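Papain inhibitor (Streptomyces mobaraensis, PDB 5NTB) inhibits the cysteine proteases papain and bromelain and the serine protease trypsin, and serves as a glutamine and lysine donor substrate for transglutaminase. Local coordinates at residues Thr16-Gly21 / Pro26-Ser31; Trp41-Thr44 / Asn49-Leu52; Val58-Asn63 / Ala91-Leu96; Thr81-Ser86 / Ile104-Val109. One frame throughout, in Å; residues are numbered along the deposited sequence.

How the interactions relate
Along the chain, interactions 1 and 2 close one after the other, whereas interactions 3 and 4 alternate their segments. Interaction 4 lies near the middle of the fold and interaction 3 beside it, their centres about 9 Å apart; strands 57-62 and 104-109 are antiparallel neighbours in the mixed, curled sheet. Interaction 1 is a surface pairing at the end of strand 8-18, its centre about 17 Å from that of interaction 4; A29 packs against S86 there. Interaction 2 ties the loop between strands 35-38 and 57-62, and its W41 and L52 pack on F108. Interactions 2 and 3, centres about 24 Å apart, flank the chain's centre, so one small barrel-like core carries loops on several sides.

Interaction 1 of 4, residues Thr16-Gly21 / Pro26-Ser31; sequences TDKGYG and PIDASS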
loop_
_atom_site.group_PDB
_atom_site.type_symbol
_atom_site.label_atom_id
_atom_site.label_comp_id
_atom_site.label_asym_id
_atom_site.label_seq_id
_atom_site.Cartn_x
_atom_site.Cartn_y
_atom_site.Cartn_z
ATOM N N THR A 16 6.323 -7.860 -5.893
ATOM C CA THR A 16 7.259 -8.791 -5.267
ATOM C C THR A 16 8.678 -8.236 -5.168
ATOM O O THR A 16 9.625 -9.024 -5.063
ATOM C CB THR A 16 7.298 -10.113 -6.040
ATOM O OG1 THR A 16 7.643 -9.851 -7.407
ATOM C CG2 THR A 16 5.947 -10.801 -5.985
ATOM N N ASP A 17 8.855 -6.919 -5.204
ATOM C CA ASP A 17 10.200 -6.358 -5.140
ATOM C C ASP A 17 10.911 -6.741 -3.848
ATOM O O ASP A 17 10.314 -6.792 -2.765
ATOM C CB ASP A 17 10.165 -4.832 -5.221
ATOM C CG ASP A 17 9.646 -4.308 -6.539
ATOM O OD1 ASP A 17 9.354 -5.107 -7.453
ATOM O OD2 ASP A 17 9.530 -3.064 -6.653
ATOM N N LYS A 18 12.223 -6.943 -3.967
ATOM C CA LYS A 18 13.109 -7.108 -2.828
ATOM C C LYS A 18 14.252 -6.124 -3.000
ATOM O O LYS A 18 14.959 -6.156 -4.017
ATOM C CB LYS A 18 13.625 -8.548 -2.734
ATOM C CG LYS A 18 14.788 -8.747 -1.791
ATOM C CD LYS A 18 14.954 -10.220 -1.426
ATOM C CE LYS A 18 16.423 -10.641 -1.419
ATOM N NZ LYS A 18 17.297 -9.707 -0.654
ATOM N N GLY A 19 14.425 -5.248 -2.019
ATOM C CA GLY A 19 15.450 -4.227 -2.086
ATOM C C GLY A 19 15.141 -3.118 -1.101
ATOM O O GLY A 19 14.802 -3.398 0.050
ATOM N N TYR A 20 15.275 -1.868 -1.532
ATOM C CA TYR A 20 14.882 -0.717 -0.732
ATOM C C TYR A 20 13.658 -0.079 -1.366
ATOM O O TYR A 20 13.635 0.146 -2.579
ATOM C CB TYR A 20 16.010 0.317 -0.638
ATOM C CG TYR A 20 17.254 -0.186 0.046
ATOM C CD1 TYR A 20 17.204 -0.719 1.326
ATOM C CD2 TYR A 20 18.473 -0.138 -0.605
ATOM C CE1 TYR A 20 18.357 -1.193 1.946
ATOM C CE2 TYR A 20 19.621 -0.610 -0.005
ATOM C CZ TYR A 20 19.558 -1.130 1.266
ATOM O OH TYR A 20 20.713 -1.586 1.858
ATOM N N GLY A 21 12.646 0.210 -0.547
ATOM C CA GLY A 21 11.489 0.941 -1.022
ATOM C C GLY A 21 11.746 2.439 -1.071
ATOM O O GLY A 21 12.822 2.940 -0.747
ATOM N N PRO A 26 14.760 -1.446 3.928
ATOM C CA PRO A 26 14.793 -2.733 3.222
ATOM C C PRO A 26 13.434 -3.410 3.243
ATOM O O PRO A 26 12.795 -3.525 4.290
ATOM C CB PRO A 26 15.837 -3.537 4.006
ATOM C CG PRO A 26 15.846 -2.925 5.361
ATOM C CD PRO A 26 15.617 -1.461 5.131
ATOM N N ILE A 27 12.997 -3.867 2.071
ATOM C CA ILE A 27 11.712 -4.532 1.934
ATOM C C ILE A 27 11.898 -5.832 1.168
ATOM O O ILE A 27 12.790 -5.971 0.324
ATOM C CB ILE A 27 10.668 -3.640 1.232
ATOM C CG1 ILE A 27 11.070 -3.361 -0.218
ATOM C CG2 ILE A 27 10.470 -2.351 2.006
ATOM C CD1 ILE A 27 9.948 -2.718 -1.049
ATOM N N ASP A 28 11.042 -6.794 1.484
ATOM C CA ASP A 28 10.907 -8.026 0.710
ATOM C C ASP A 28 9.407 -8.255 0.580
ATOM O O ASP A 28 8.781 -8.784 1.496
ATOM C CB ASP A 28 11.607 -9.188 1.393
ATOM C CG ASP A 28 11.410 -10.499 0.653
ATOM O OD1 ASP A 28 10.709 -10.514 -0.383
ATOM O OD2 ASP A 28 11.988 -11.515 1.090
ATOM N N ALA A 29 8.839 -7.839 -0.554
ATOM C CA ALA A 29 7.391 -7.896 -0.708
ATOM C C ALA A 29 6.859 -9.318 -0.846
ATOM O O ALA A 29 5.642 -9.516 -0.743
ATOM C CB ALA A 29 6.972 -7.053 -1.910
ATOM N N SER A 30 7.726 -10.308 -1.074
ATOM C CA SER A 30 7.264 -11.690 -1.083
ATOM C C SER A 30 7.033 -12.246 0.313
ATOM O O SER A 30 6.313 -13.241 0.456
ATOM C CB SER A 30 8.269 -12.577 -1.813
ATOM O OG SER A 30 9.385 -12.813 -0.976
ATOM N N SER A 31 7.633 -11.646 1.339
ATOM C CA SER A 31 7.555 -12.197 2.679
ATOM C C SER A 31 7.173 -11.196 3.757
ATOM O O SER A 31 7.164 -11.568 4.935
ATOM C CB SER A 31 8.892 -12.841 3.070
ATOM O OG SER A 31 9.920 -11.879 3.112
#
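A short antiparallel strand pairing joins K18-Y20 to P26-D28 just where the chain leaves strand 8-18 and turns a corner at G19. G19 and I27 form the hydrogen-bonded pair: G19 N gives to I27 O at 2.9 Å, and I27 N returns a bond to G19 O at 2.7 Å. K18 with D28 and Y20 with P26 are the non-hydrogen-bonded pairs on either side. One residue past the strand, A29 N adds a nearly straight bond to D17 O (2.9 Å, 175° at the hydrogen), while A29 CB lies against T16 CA.

On the face shared by K18, Y20, P26 and D28, the Y20 ring turns its edge to the proline: CD1 is 3.6 Å from P26 N, which lies near the ring plane, and CE1 meets P26 CB. I27 points to the other face; with chi1 at 65° its CG1 sits between the backbone N and the carbonyl carbon and reaches back to G19 O and G21 N. I27 also touches R72 and D73 of strand 65-75.

D28 closes an Asx turn. Its OD1 takes S30 OG (2.7 Å) and S30 N (3.1 Å) from the same face of the carboxylate. K18 NZ stays 5.9 Å from D28 OD2, so any attraction between these charges is probably loose; three backbone bonds hold the pairing, while D28 OD1, gripped twice, fixes the turn that follows on its own side.

Interaction 2 of 4, residues Trp41-Thr44 / Asn49-Leu52; sequences WWTT and NDPL
N49 meets T44 through its backbone: the methyl T44 CG2 lies 3.5 Å from N49 O. T44 OG1 is close to the N49-D50 peptide too, but bonds to N46 O in the link between the segments.

D50 comes next and does most of the work. Its side chain, with CG anti to the backbone N (chi1 -159°), reaches across to the 41-44 arm of the same loop. There OD2 accepts T43 N on its syn lone pair, a bond of 2.7 Å and 167° at the hydrogen, and T44 N at 3.2 Å from above the carboxylate plane. OD1 turns its anti lone pair to L52 N (2.9 Å), two residues on, which makes an Asx turn. Water 1 links OD1 to W41 O and T43 OG1; water 2 links OD2 to T44 O. Beside the polar end, D50 CB leans obliquely on W42 CE3.

P51 adds a smaller apolar touch, its ring carbon CD meeting the methyl T44 CG2 at 3.7 Å.

L52 follows with a CH-pi contact: CD1 sits over one face of the W42 indole, 3.5 Å from the five-membered-ring centroid and 6° off its normal. The same methyl touches W41 CB. W42 NE1 is tied to I37 O, which fixes the ring beneath the leucine.

With two N-H groups and a water on OD2, and another N-H and water on OD1, the buried D50 carboxylate is well supplied with donors and is likely to remain ionised, holding the two antiparallel loop segments together.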
loop_
_atom_site.group_PDB
_atom_site.type_symbol
_atom_site.label_atom_id
_atom_site.label_comp_id
_atom_site.label_asym_id
_atom_site.label_seq_id
_atom_site.Cartn_x
_atom_site.Cartn_y
_atom_site.Cartn_z
ATOM N N TRP A 41 -0.067 10.830 -3.608
ATOM C CA TRP A 41 -0.094 11.132 -2.187
ATOM C C TRP A 41 1.250 11.590 -1.646
ATOM O O TRP A 41 1.308 12.042 -0.500
ATOM C CB TRP A 41 -0.551 9.906 -1.400
ATOM C CG TRP A 41 -1.923 9.464 -1.788
ATOM C CD1 TRP A 41 -2.258 8.430 -2.617
ATOM C CD2 TRP A 41 -3.153 10.061 -1.365
ATOM N NE1 TRP A 41 -3.633 8.354 -2.740
ATOM C CE2 TRP A 41 -4.199 9.349 -1.984
ATOM C CE3 TRP A 41 -3.470 11.143 -0.535
ATOM C CZ2 TRP A 41 -5.546 9.676 -1.781
ATOM C CZ3 TRP A 41 -4.803 11.456 -0.332
ATOM C CH2 TRP A 41 -5.821 10.728 -0.950
ATOM N N TRP A 42 2.318 11.472 -2.434
ATOM C CA TRP A 42 3.652 11.827 -1.974
ATOM C C TRP A 42 3.878 13.322 -2.160
ATOM O O TRP A 42 3.437 13.911 -3.152
ATOM C CB TRP A 42 4.701 10.998 -2.723
ATOM C CG TRP A 42 4.567 9.530 -2.368
ATOM C CD1 TRP A 42 3.539 8.688 -2.726
ATOM C CD2 TRP A 42 5.448 8.751 -1.538
ATOM N NE1 TRP A 42 3.741 7.431 -2.185
ATOM C CE2 TRP A 42 4.902 7.449 -1.451
ATOM C CE3 TRP A 42 6.652 9.025 -0.867
ATOM C CZ2 TRP A 42 5.507 6.435 -0.720
ATOM C CZ3 TRP A 42 7.255 8.009 -0.145
ATOM C CH2 TRP A 42 6.673 6.726 -0.072
ATOM N N THR A 43 4.551 13.938 -1.178
ATOM C CA THR A 43 4.644 15.399 -1.131
ATOM C C THR A 43 6.068 15.920 -1.054
ATOM O O THR A 43 6.356 16.972 -1.632
ATOM C CB THR A 43 3.852 15.967 0.064
ATOM O OG1 THR A 43 4.209 15.278 1.274
ATOM C CG2 THR A 43 2.361 15.831 -0.177
ATOM N N THR A 44 6.952 15.237 -0.344
ATOM C CA THR A 44 8.269 15.822 -0.163
ATOM C C THR A 44 9.134 15.580 -1.393
ATOM O O THR A 44 8.999 14.561 -2.070
ATOM C CB THR A 44 8.952 15.245 1.073
ATOM O OG1 THR A 44 9.007 13.819 0.962
ATOM C CG2 THR A 44 8.181 15.616 2.325
ATOM N N ASN A 49 11.989 11.211 3.016
ATOM C CA ASN A 49 11.550 12.174 4.010
ATOM C C ASN A 49 10.044 12.407 3.972
ATOM O O ASN A 49 9.546 13.335 4.624
ATOM C CB ASN A 49 12.294 13.493 3.794
ATOM C CG ASN A 49 12.234 14.403 5.002
ATOM O OD1 ASN A 49 12.307 13.942 6.148
ATOM N ND2 ASN A 49 12.109 15.711 4.750
ATOM N N ASP A 50 9.306 11.583 3.241
ATOM C CA ASP A 50 7.877 11.838 3.132
ATOM C C ASP A 50 7.168 11.464 4.431
ATOM O O ASP A 50 7.502 10.458 5.056
ATOM C CB ASP A 50 7.284 11.040 1.978
ATOM C CG ASP A 50 5.969 11.616 1.499
ATOM O OD1 ASP A 50 4.943 11.381 2.174
ATOM O OD2 ASP A 50 5.982 12.313 0.462
ATOM N N PRO A 51 6.172 12.244 4.854
ATOM C CA PRO A 51 5.402 11.846 6.041
ATOM C C PRO A 51 4.731 10.492 5.896
ATOM O O PRO A 51 4.471 9.840 6.914
ATOM C CB PRO A 51 4.375 12.980 6.199
ATOM C CG PRO A 51 4.446 13.767 4.915
ATOM C CD PRO A 51 5.833 13.597 4.395
ATOM N N LEU A 52 4.492 10.022 4.665
ATOM C CA LEU A 52 3.966 8.674 4.471
ATOM C C LEU A 52 4.863 7.605 5.062
ATOM O O LEU A 52 4.392 6.499 5.328
ATOM C CB LEU A 52 3.779 8.397 2.979
ATOM C CG LEU A 52 2.550 9.054 2.347
ATOM C CD1 LEU A 52 2.655 8.978 0.831
ATOM C CD2 LEU A 52 1.262 8.372 2.823
HETATM O O HOH W 1 2.900 12.862 1.656
HETATM O O HOH W 2 7.901 12.176 -1.563
#

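Interaction 3 of 4, residues Val58-Asn63 / Ala91-Leu96; sequences VEVSYN and AKLAPL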
loop_
_atom_site.group_PDB
_atom_site.type_symbol
_atom_site.label_atom_id
_atom_site.label_comp_id
_atom_site.label_asym_id
_atom_site.label_seq_id
_atom_site.Cartn_x
_atom_site.Cartn_y
_atom_site.Cartn_z
ATOM N N VAL A 58 -1.896 1.434 6.265
ATOM C CA VAL A 58 -3.232 1.410 5.701
ATOM C C VAL A 58 -3.987 0.252 6.316
ATOM O O VAL A 58 -3.415 -0.763 6.722
ATOM C CB VAL A 58 -3.243 1.300 4.167
ATOM C CG1 VAL A 58 -2.648 2.559 3.547
ATOM C CG2 VAL A 58 -2.505 0.060 3.726
ATOM N N GLU A 59 -5.292 0.423 6.383
ATOM C CA GLU A 59 -6.219 -0.662 6.666
ATOM C C GLU A 59 -6.955 -0.938 5.369
ATOM O O GLU A 59 -7.529 -0.016 4.773
ATOM C CB GLU A 59 -7.185 -0.293 7.794
ATOM C CG GLU A 59 -6.526 -0.417 9.153
ATOM C CD GLU A 59 -7.472 -0.150 10.309
ATOM O OE1 GLU A 59 -6.982 0.014 11.448
ATOM O OE2 GLU A 59 -8.697 -0.111 10.079
ATOM N N VAL A 60 -6.878 -2.181 4.905
ATOM C CA VAL A 60 -7.425 -2.601 3.620
ATOM C C VAL A 60 -8.498 -3.637 3.882
ATOM O O VAL A 60 -8.252 -4.628 4.579
ATOM C CB VAL A 60 -6.350 -3.196 2.696
ATOM C CG1 VAL A 60 -6.957 -3.474 1.314
ATOM C CG2 VAL A 60 -5.156 -2.263 2.596
ATOM N N SER A 61 -9.675 -3.420 3.308
ATOM C CA SER A 61 -10.811 -4.305 3.507
ATOM C C SER A 61 -11.257 -4.861 2.170
ATOM O O SER A 61 -11.407 -4.115 1.193
ATOM C CB SER A 61 -11.969 -3.573 4.182
ATOM O OG SER A 61 -11.547 -2.995 5.401
ATOM N N TYR A 62 -11.457 -6.167 2.128
ATOM C CA TYR A 62 -12.038 -6.802 0.961
ATOM C C TYR A 62 -12.784 -8.032 1.432
ATOM O O TYR A 62 -12.259 -8.798 2.245
ATOM C CB TYR A 62 -10.958 -7.183 -0.055
ATOM C CG TYR A 62 -11.490 -7.973 -1.221
ATOM C CD1 TYR A 62 -12.428 -7.418 -2.070
ATOM C CD2 TYR A 62 -11.062 -9.269 -1.464
ATOM C CE1 TYR A 62 -12.937 -8.138 -3.129
ATOM C CE2 TYR A 62 -11.548 -9.984 -2.517
ATOM C CZ TYR A 62 -12.486 -9.420 -3.345
ATOM O OH TYR A 62 -12.971 -10.149 -4.405
ATOM N N ASN A 63 -14.007 -8.208 0.937
ATOM C CA ASN A 63 -14.745 -9.447 1.153
ATOM C C ASN A 63 -14.898 -9.744 2.641
ATOM O O ASN A 63 -14.834 -10.895 3.066
ATOM C CB ASN A 63 -14.068 -10.621 0.434
ATOM C CG ASN A 63 -14.984 -11.307 -0.560
ATOM O OD1 ASN A 63 -16.206 -11.278 -0.418
ATOM N ND2 ASN A 63 -14.392 -11.961 -1.559
ATOM N N ALA A 91 -2.186 -11.765 -0.487
ATOM C CA ALA A 91 -2.632 -13.143 -0.349
ATOM C C ALA A 91 -3.498 -13.350 0.881
ATOM O O ALA A 91 -4.263 -14.319 0.929
ATOM C CB ALA A 91 -1.416 -14.060 -0.287
ATOM N N LYS A 92 -3.405 -12.463 1.863
ATOM C CA LYS A 92 -4.241 -12.557 3.051
ATOM C C LYS A 92 -5.676 -12.122 2.785
ATOM O O LYS A 92 -6.573 -12.441 3.581
ATOM C CB LYS A 92 -3.627 -11.724 4.170
ATOM C CG LYS A 92 -2.252 -12.235 4.573
ATOM C CD LYS A 92 -1.596 -11.401 5.650
ATOM C CE LYS A 92 -0.237 -12.008 5.988
ATOM N NZ LYS A 92 0.345 -11.394 7.205
ATOM N N LEU A 93 -5.906 -11.385 1.700
ATOM C CA LEU A 93 -7.227 -10.891 1.335
ATOM C C LEU A 93 -7.831 -11.586 0.129
ATOM O O LEU A 93 -9.053 -11.668 0.035
ATOM C CB LEU A 93 -7.169 -9.392 1.024
ATOM C CG LEU A 93 -6.844 -8.487 2.196
ATOM C CD1 LEU A 93 -6.795 -7.054 1.702
ATOM C CD2 LEU A 93 -7.874 -8.648 3.306
ATOM N N ALA A 94 -7.013 -12.051 -0.810
ATOM C CA ALA A 94 -7.530 -12.551 -2.074
ATOM C C ALA A 94 -6.523 -13.513 -2.681
ATOM O O ALA A 94 -5.327 -13.420 -2.391
ATOM C CB ALA A 94 -7.811 -11.399 -3.048
ATOM N N PRO A 95 -6.973 -14.430 -3.540
ATOM C CA PRO A 95 -6.032 -15.357 -4.178
ATOM C C PRO A 95 -5.075 -14.623 -5.103
ATOM O O PRO A 95 -5.470 -13.737 -5.864
ATOM C CB PRO A 95 -6.943 -16.309 -4.961
ATOM C CG PRO A 95 -8.191 -15.525 -5.195
ATOM C CD PRO A 95 -8.363 -14.693 -3.956
ATOM N N LEU A 96 -3.801 -15.015 -5.040
ATOM C CA LEU A 96 -2.801 -14.372 -5.887
ATOM C C LEU A 96 -3.105 -14.557 -7.363
ATOM O O LEU A 96 -2.757 -13.696 -8.178
ATOM C CB LEU A 96 -1.408 -14.911 -5.571
ATOM C CG LEU A 96 -0.898 -14.468 -4.198
ATOM C CD1 LEU A 96 0.394 -15.169 -3.835
ATOM C CD2 LEU A 96 -0.735 -12.951 -4.167
HETATM O O HOH W 3 -10.785 -11.225 2.157
HETATM O O HOH W 4 -11.319 -13.173 -0.980
#
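Y62 and L93 bring the strand and the loop closest together, with CA atoms 6.3 Å apart, and no direct hydrogen bond crosses between the two backbones. Water 3 spans the gap instead, donating to Y62 O and to L93 O, each at 2.8 Å.

The Y62 side chain swings out opposite the backbone N (chi1 174°), which lays the ring beside the loop: its edge faces L93 O, 3.5 Å from CD2 and near the ring plane. A94 CB approaches the same side obliquely, 4.0 Å from CE2. A leucine in place of Y62 would probably lose this flat edge and leave A94 CB with a gap where the ring had packed. Deeper in, L93 CD1 crosses obliquely to V60, touching V60 CG1 at 3.6 Å. L93 also packs on R65 and I67 of strand 65-75, and V60 on I104, so this buried leucine packs between strand 57-62 and strand 65-75.

Strand 57-62 sits between strands 65-75 and 104-109, antiparallel to both. The curled, mixed sheet is consistent with the double-psi beta-barrel family to which this inhibitor belongs; here the loop after helix 87-90 packs on its strand 57-62.

Interaction 4 of 4, residues Thr81-Ser86 / Ile104-Val109; sequences THIDLS and ITWKFV. With SO4 (sulfate ion), chain D.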
loop_
_atom_site.group_PDB
_atom_site.type_symbol
_atom_site.label_atom_id
_atom_site.label_comp_id
_atom_site.label_asym_id
_atom_site.label_seq_id
_atom_site.Cartn_x
_atom_site.Cartn_y
_atom_site.Cartn_z
ATOM N N THR A 81 -6.474 5.872 -6.120
ATOM C CA THR A 81 -7.001 4.935 -5.131
ATOM C C THR A 81 -6.568 3.503 -5.396
ATOM O O THR A 81 -7.113 2.575 -4.787
ATOM C CB THR A 81 -8.522 5.009 -5.048
ATOM O OG1 THR A 81 -9.071 4.663 -6.318
ATOM C CG2 THR A 81 -8.981 6.428 -4.632
ATOM N N HIS A 82 -5.586 3.308 -6.266
ATOM C CA HIS A 82 -5.036 1.988 -6.559
ATOM C C HIS A 82 -3.809 1.752 -5.685
ATOM O O HIS A 82 -2.789 2.422 -5.854
ATOM C CB HIS A 82 -4.703 1.913 -8.048
ATOM C CG HIS A 82 -3.883 0.729 -8.453
ATOM N ND1 HIS A 82 -3.345 0.614 -9.717
ATOM C CD2 HIS A 82 -3.512 -0.387 -7.784
ATOM C CE1 HIS A 82 -2.663 -0.513 -9.804
ATOM N NE2 HIS A 82 -2.750 -1.142 -8.644
ATOM N N ILE A 83 -3.899 0.791 -4.752
ATOM C CA ILE A 83 -2.755 0.450 -3.911
ATOM C C ILE A 83 -2.097 -0.809 -4.441
ATOM O O ILE A 83 -2.754 -1.713 -4.964
ATOM C CB ILE A 83 -3.151 0.292 -2.430
ATOM C CG1 ILE A 83 -4.188 -0.820 -2.240
ATOM C CG2 ILE A 83 -3.653 1.610 -1.890
ATOM C CD1 ILE A 83 -4.535 -1.081 -0.764
ATOM N N ASP A 84 -0.787 -0.878 -4.268
ATOM C CA ASP A 84 0.018 -2.025 -4.682
ATOM C C ASP A 84 0.512 -2.674 -3.392
ATOM O O ASP A 84 1.486 -2.219 -2.780
ATOM C CB ASP A 84 1.162 -1.567 -5.586
ATOM C CG ASP A 84 1.629 -2.634 -6.573
ATOM O OD1 ASP A 84 1.001 -3.698 -6.692
ATOM O OD2 ASP A 84 2.642 -2.381 -7.255
ATOM N N LEU A 85 -0.185 -3.712 -2.952
ATOM C CA LEU A 85 0.202 -4.414 -1.743
ATOM C C LEU A 85 1.387 -5.315 -2.018
ATOM O O LEU A 85 1.601 -5.764 -3.141
ATOM C CB LEU A 85 -0.959 -5.262 -1.219
ATOM C CG LEU A 85 -2.099 -4.512 -0.551
ATOM C CD1 LEU A 85 -3.232 -5.499 -0.313
ATOM C CD2 LEU A 85 -1.662 -3.916 0.768
ATOM N N SER A 86 2.153 -5.607 -0.978
ATOM C CA SER A 86 3.069 -6.726 -1.117
ATOM C C SER A 86 2.291 -7.992 -1.466
ATOM O O SER A 86 1.122 -8.154 -1.103
ATOM C CB SER A 86 3.877 -6.904 0.164
ATOM O OG SER A 86 3.046 -7.292 1.245
ATOM N N ILE A 104 -12.073 -2.769 -3.531
ATOM C CA ILE A 104 -11.621 -2.833 -2.151
ATOM C C ILE A 104 -11.878 -1.476 -1.517
ATOM O O ILE A 104 -12.163 -0.486 -2.199
ATOM C CB ILE A 104 -10.130 -3.197 -2.034
ATOM C CG1 ILE A 104 -9.273 -2.096 -2.678
ATOM C CG2 ILE A 104 -9.875 -4.541 -2.674
ATOM C CD1 ILE A 104 -7.969 -1.831 -1.971
ATOM N N THR A 105 -11.780 -1.432 -0.203
ATOM C CA THR A 105 -11.785 -0.171 0.506
ATOM C C THR A 105 -10.496 -0.085 1.303
ATOM O O THR A 105 -9.977 -1.099 1.781
ATOM C CB THR A 105 -12.995 -0.051 1.427
ATOM O OG1 THR A 105 -12.818 -0.925 2.543
ATOM C CG2 THR A 105 -14.305 -0.426 0.677
ATOM N N TRP A 106 -9.965 1.124 1.422
ATOM C CA TRP A 106 -8.752 1.306 2.200
ATOM C C TRP A 106 -8.717 2.701 2.785
ATOM O O TRP A 106 -9.383 3.619 2.306
ATOM C CB TRP A 106 -7.486 1.009 1.367
ATOM C CG TRP A 106 -7.186 1.926 0.221
ATOM C CD1 TRP A 106 -7.652 1.825 -1.061
ATOM C CD2 TRP A 106 -6.313 3.056 0.245
ATOM N NE1 TRP A 106 -7.114 2.832 -1.840
ATOM C CE2 TRP A 106 -6.292 3.600 -1.060
ATOM C CE3 TRP A 106 -5.530 3.650 1.238
ATOM C CZ2 TRP A 106 -5.536 4.724 -1.394
ATOM C CZ3 TRP A 106 -4.770 4.767 0.910
ATOM C CH2 TRP A 106 -4.770 5.286 -0.408
ATOM N N LYS A 107 -7.924 2.849 3.843
ATOM C CA LYS A 107 -7.752 4.150 4.464
ATOM C C LYS A 107 -6.366 4.196 5.068
ATOM O O LYS A 107 -5.822 3.169 5.493
ATOM C CB LYS A 107 -8.811 4.431 5.541
ATOM C CG LYS A 107 -8.765 3.463 6.713
ATOM C CD LYS A 107 -9.771 3.882 7.776
ATOM C CE LYS A 107 -9.738 2.942 8.951
ATOM N NZ LYS A 107 -10.683 3.399 10.030
ATOM N N PHE A 108 -5.795 5.392 5.071
ATOM C CA PHE A 108 -4.602 5.665 5.859
ATOM C C PHE A 108 -4.942 5.661 7.341
ATOM O O PHE A 108 -5.962 6.223 7.754
ATOM C CB PHE A 108 -4.021 7.031 5.499
ATOM C CG PHE A 108 -3.505 7.137 4.088
ATOM C CD1 PHE A 108 -2.320 6.514 3.725
ATOM C CD2 PHE A 108 -4.169 7.904 3.146
ATOM C CE1 PHE A 108 -1.823 6.634 2.432
ATOM C CE2 PHE A 108 -3.672 8.040 1.853
ATOM C CZ PHE A 108 -2.490 7.402 1.502
ATOM N N VAL A 109 -4.061 5.066 8.148
ATOM C CA VAL A 109 -4.206 5.085 9.604
ATOM C C VAL A 109 -2.871 5.387 10.270
ATOM O O VAL A 109 -1.804 5.278 9.668
ATOM C CB VAL A 109 -4.748 3.755 10.167
ATOM C CG1 VAL A 109 -6.151 3.478 9.657
ATOM C CG2 VAL A 109 -3.807 2.615 9.816
HETATM S S SO4 D . -4.553 2.289 -12.662
HETATM O O1 SO4 D . -5.974 2.216 -12.321
HETATM O O2 SO4 D . -4.104 1.014 -13.220
HETATM O O3 SO4 D . -3.782 2.610 -11.454
HETATM O O4 SO4 D . -4.355 3.361 -13.639
#
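W106 takes the I83 methyl CG2 on one face of its indole, while T81 lies along an edge. CG2 stands 3.4 Å above the ring plane over the middle of the indole, with CE2 its nearest atom, in a CH-pi contact. At the edge, NE1 bonds to T81 O (3.0 Å, 155° at the hydrogen); the oxygen lies somewhat out of the ring plane, and the donor comes from above the carbonyl plane, 47° out of it. Elsewhere on the rim, W106 CZ3 rests on a face of the F108 ring, 3.5 Å above it and offset.

H82, whose side chain sets off away from strand 104-109, takes no part in this packing; the edge of its ring meets a sulfate, probably from the crystallisation liquor: ND1 donates to SO4 O3 at 2.7 Å and nearly in the ring plane. K11 NZ and D79 N also bond to this anion, and H82 NE2 is tied to T13 OG1.

The I83 and W106 side chains lie alongside one another, running opposite ways. With chi1 at 60°, I83 turns CG1 toward strand 104-109, so that CD1 reaches I104 CD1 at 3.7 Å. A valine in place of W106 would probably leave T81 O without its indole donor and open a gap beside I83 CG2.

These side chains meet about 5 Å from the chain's centre. Strand 8-18 lies between the two, parallel to 82-86 and antiparallel to 104-109; V60 of strand 57-62 and V35 of strand 35-38 also touch I83, and S86 caps the helix 87-90 that follows.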